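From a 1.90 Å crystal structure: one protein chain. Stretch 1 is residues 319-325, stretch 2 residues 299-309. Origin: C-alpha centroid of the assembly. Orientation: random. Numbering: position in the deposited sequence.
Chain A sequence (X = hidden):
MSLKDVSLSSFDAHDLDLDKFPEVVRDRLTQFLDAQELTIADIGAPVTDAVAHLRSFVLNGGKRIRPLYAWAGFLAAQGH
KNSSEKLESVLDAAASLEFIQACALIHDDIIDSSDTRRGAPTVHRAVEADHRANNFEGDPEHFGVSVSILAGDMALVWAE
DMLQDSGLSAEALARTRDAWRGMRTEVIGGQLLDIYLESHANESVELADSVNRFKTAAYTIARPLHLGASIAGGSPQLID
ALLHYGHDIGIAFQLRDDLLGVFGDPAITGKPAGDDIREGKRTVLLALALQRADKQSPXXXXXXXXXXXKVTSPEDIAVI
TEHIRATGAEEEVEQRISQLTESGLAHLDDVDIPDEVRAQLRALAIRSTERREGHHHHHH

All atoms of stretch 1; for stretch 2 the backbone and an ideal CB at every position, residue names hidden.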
# COMPACT_ATOMS: atom_id res chain seq x y z
N VAL A 319 -25.71 -27.98 -9.20
CA VAL A 319 -27.16 -27.83 -9.07
C VAL A 319 -27.52 -26.33 -9.03
O VAL A 319 -28.46 -25.91 -9.70
CB VAL A 319 -27.71 -28.64 -7.84
CG1 VAL A 319 -29.08 -28.14 -7.40
CG2 VAL A 319 -27.73 -30.13 -8.17
N ILE A 320 -26.77 -25.53 -8.28
CA ILE A 320 -27.00 -24.08 -8.24
C ILE A 320 -26.75 -23.50 -9.64
O ILE A 320 -27.48 -22.63 -10.13
CB ILE A 320 -26.03 -23.36 -7.27
CG1 ILE A 320 -26.18 -23.84 -5.80
CG2 ILE A 320 -26.13 -21.83 -7.40
CD1 ILE A 320 -27.57 -23.84 -5.23
N THR A 321 -25.67 -23.98 -10.26
CA THR A 321 -25.28 -23.49 -11.58
C THR A 321 -26.38 -23.74 -12.62
O THR A 321 -26.71 -22.85 -13.42
CB THR A 321 -23.97 -24.13 -12.01
OG1 THR A 321 -22.94 -23.69 -11.12
CG2 THR A 321 -23.63 -23.69 -13.41
N GLU A 322 -26.95 -24.95 -12.60
CA GLU A 322 -28.06 -25.27 -13.53
C GLU A 322 -29.30 -24.42 -13.24
O GLU A 322 -30.00 -24.02 -14.17
CB GLU A 322 -28.38 -26.79 -13.57
CG GLU A 322 -27.29 -27.68 -14.22
CD GLU A 322 -26.77 -27.13 -15.59
OE1 GLU A 322 -27.55 -26.54 -16.35
OE2 GLU A 322 -25.57 -27.29 -15.90
N HIS A 323 -29.57 -24.12 -11.96
CA HIS A 323 -30.68 -23.22 -11.61
C HIS A 323 -30.42 -21.84 -12.24
O HIS A 323 -31.32 -21.25 -12.83
CB HIS A 323 -30.91 -23.08 -10.10
CG HIS A 323 -31.59 -24.26 -9.45
ND1 HIS A 323 -32.78 -24.78 -9.89
CD2 HIS A 323 -31.26 -24.96 -8.34
CE1 HIS A 323 -33.14 -25.79 -9.11
NE2 HIS A 323 -32.25 -25.90 -8.14
N ILE A 324 -29.18 -21.34 -12.12
CA ILE A 324 -28.80 -20.08 -12.75
C ILE A 324 -29.01 -20.11 -14.27
O ILE A 324 -29.64 -19.21 -14.82
CB ILE A 324 -27.33 -19.68 -12.37
CG1 ILE A 324 -27.27 -19.29 -10.90
CG2 ILE A 324 -26.81 -18.50 -13.26
CD1 ILE A 324 -25.82 -19.17 -10.34
N ARG A 325 -28.49 -21.14 -14.93
CA ARG A 325 -28.68 -21.27 -16.38
C ARG A 325 -30.17 -21.25 -16.79
O ARG A 325 -30.53 -20.60 -17.79
CB ARG A 325 -28.07 -22.58 -16.91
CG ARG A 325 -27.95 -22.57 -18.45
CD ARG A 325 -27.77 -24.00 -19.04
NE ARG A 325 -26.74 -24.78 -18.34
CZ ARG A 325 -25.42 -24.64 -18.54
NH1 ARG A 325 -24.95 -23.77 -19.45
NH2 ARG A 325 -24.58 -25.39 -17.84
N UNK A 299 -38.76 -21.73 -5.58
CA UNK A 299 -37.93 -22.87 -5.12
C UNK A 299 -36.49 -22.71 -5.65
O UNK A 299 -35.51 -22.77 -4.89
CB UNK A 299 -38.53 -24.20 -5.59
N UNK A 300 -36.37 -22.48 -6.96
CA UNK A 300 -35.06 -22.20 -7.58
C UNK A 300 -34.38 -20.94 -7.01
O UNK A 300 -33.17 -20.96 -6.69
CB UNK A 300 -35.23 -22.04 -9.09
N UNK A 301 -35.12 -19.84 -6.88
CA UNK A 301 -34.50 -18.60 -6.32
C UNK A 301 -33.99 -18.87 -4.91
O UNK A 301 -32.89 -18.44 -4.55
CB UNK A 301 -35.50 -17.44 -6.30
N UNK A 302 -34.78 -19.60 -4.13
CA UNK A 302 -34.43 -19.96 -2.75
C UNK A 302 -33.15 -20.81 -2.68
O UNK A 302 -32.23 -20.50 -1.89
CB UNK A 302 -35.59 -20.72 -2.10
N UNK A 303 -33.10 -21.85 -3.52
CA UNK A 303 -31.93 -22.73 -3.66
C UNK A 303 -30.65 -21.97 -4.06
O UNK A 303 -29.59 -22.21 -3.47
CB UNK A 303 -32.23 -23.81 -4.70
N UNK A 304 -30.75 -21.03 -5.00
CA UNK A 304 -29.59 -20.15 -5.33
C UNK A 304 -29.16 -19.27 -4.14
O UNK A 304 -27.97 -19.22 -3.77
CB UNK A 304 -29.94 -19.25 -6.52
N UNK A 305 -30.12 -18.58 -3.54
CA UNK A 305 -29.84 -17.77 -2.34
C UNK A 305 -29.21 -18.55 -1.20
O UNK A 305 -28.25 -18.06 -0.57
CB UNK A 305 -31.14 -17.13 -1.84
N UNK A 306 -29.72 -19.74 -0.94
CA UNK A 306 -29.25 -20.56 0.18
C UNK A 306 -27.87 -21.11 -0.11
O UNK A 306 -27.09 -21.33 0.82
CB UNK A 306 -30.22 -21.71 0.46
N UNK A 307 -27.57 -21.32 -1.38
CA UNK A 307 -26.37 -22.05 -1.77
C UNK A 307 -25.12 -21.21 -2.04
O UNK A 307 -24.02 -21.67 -1.75
CB UNK A 307 -26.69 -22.86 -3.03
N UNK A 308 -25.27 -20.01 -2.59
CA UNK A 308 -24.09 -19.23 -3.02
C UNK A 308 -23.21 -18.80 -1.86
O UNK A 308 -23.69 -18.22 -0.87
CB UNK A 308 -24.54 -17.99 -3.80
N UNK A 309 -21.92 -19.11 -1.98
CA UNK A 309 -20.91 -18.76 -0.97
C UNK A 309 -20.99 -19.66 0.24
O UNK A 309 -20.31 -19.41 1.24
CB UNK A 309 -21.07 -17.30 -0.53

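Two helical segments pack at 133° between their N-to-C directions, with axes 9.4 Å apart at closest approach. Stretch 1 offers Ile320, His323 and Ile324.

Position 299 is helical, and its CA-to-CB bond points sideways. Its ideal CB has nothing of stretch 1 within 5.5 Å, so stretch 1 sets little limit here. The residue is Glu299, which makes no contact across.

Position 300 points toward stretch 1. Its ideal CB lies 3.8 Å from His323 ND1, and its CA sits over one face of the imidazole. A small side chain suits this close approach. The residue is Ala300. Its CB is 3.7 Å from His323 ND1, a packing contact.

Position 301 points away and position 302 is out of reach. Many helix-compatible residues would suit both. They are Ala301 and Thr302.

Position 303 points toward stretch 1. The ideal CB is 3.9 Å from His323 CD2 and 4.7 Å from Ile320 CD1. A small apolar residue fits well, though other kinds are not excluded by what is visible. The residue is Ala303, with CB 4.0 Å from His323 CD2, oblique to the ring. Its carbonyl O also lies 3.1 Å from Ile320 CD1, a tight contact with a methyl group.

Position 304 points sideways, but Ile320 CG2, Ile324 CG1 and His323 CB all lie 4.7 to 5.3 Å from its ideal CB. This leaves an apolar site that leucine, isoleucine, valine or methionine could use. The residue is Ile304, with chi1 m and chi2 t. Its side chain reaches closer than the CA-to-CB bond suggests: CG1 is 3.8 Å from His323 CB, CD1 is 4.0 Å from Ile324 CG1, and CG2 is 4.3 Å from Ile320 CG2.

Position 305 points away and position 306 sideways; neither ideal CB has stretch 1 within 5.5 Å. Stretch 1 leaves the choice wide. They are Arg305, whose guanidinium is hydrogen-bonded elsewhere in the structure, and Ala306.

Position 307 is decisive. An ideal CB would lie 2.6 Å from Ile320 CD1, a clash. Its phi of -92° does not require glycine, but the space does favour it. The residue is Gly307, and its CA packs 4.1 Å from Ile320 CD1.

Position 308 leaves helical phi/psi, at -65/128, and points sideways. Its ideal CB has no near neighbour, but an apolar branch could reach Ile320. The residue is Val308, with CG1 4.2 Å from Ile320 CG2.

Position 309 is out of reach. Its positive phi, 76°, favours glycine, and the residue is Gly309.

Stretch 2, residues 299-309: EAATAIRAGVG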
# COMPACT_ATOMS: atom_id res chain seq x y z
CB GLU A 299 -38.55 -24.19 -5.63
CG GLU A 299 -38.14 -25.48 -4.89
CD GLU A 299 -38.93 -26.73 -5.36
OE1 GLU A 299 -39.24 -26.85 -6.57
OE2 GLU A 299 -39.21 -27.62 -4.52
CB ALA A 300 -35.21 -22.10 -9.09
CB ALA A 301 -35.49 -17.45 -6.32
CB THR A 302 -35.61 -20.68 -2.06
OG1 THR A 302 -36.71 -19.77 -1.98
CG2 THR A 302 -35.24 -21.18 -0.67
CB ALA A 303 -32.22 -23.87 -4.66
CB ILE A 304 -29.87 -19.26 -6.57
CG1 ILE A 304 -30.16 -20.11 -7.83
CG2 ILE A 304 -28.67 -18.34 -6.87
CD1 ILE A 304 -30.76 -19.30 -8.97
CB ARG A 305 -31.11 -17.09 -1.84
CG ARG A 305 -31.30 -15.77 -2.49
CD ARG A 305 -32.53 -15.08 -1.98
NE ARG A 305 -32.74 -13.94 -2.85
CZ ARG A 305 -33.72 -13.82 -3.73
NH1 ARG A 305 -33.77 -12.74 -4.49
NH2 ARG A 305 -34.65 -14.76 -3.84
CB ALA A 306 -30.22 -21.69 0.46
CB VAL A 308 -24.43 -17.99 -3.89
CG1 VAL A 308 -25.04 -18.43 -5.22
CG2 VAL A 308 -25.33 -16.99 -3.13
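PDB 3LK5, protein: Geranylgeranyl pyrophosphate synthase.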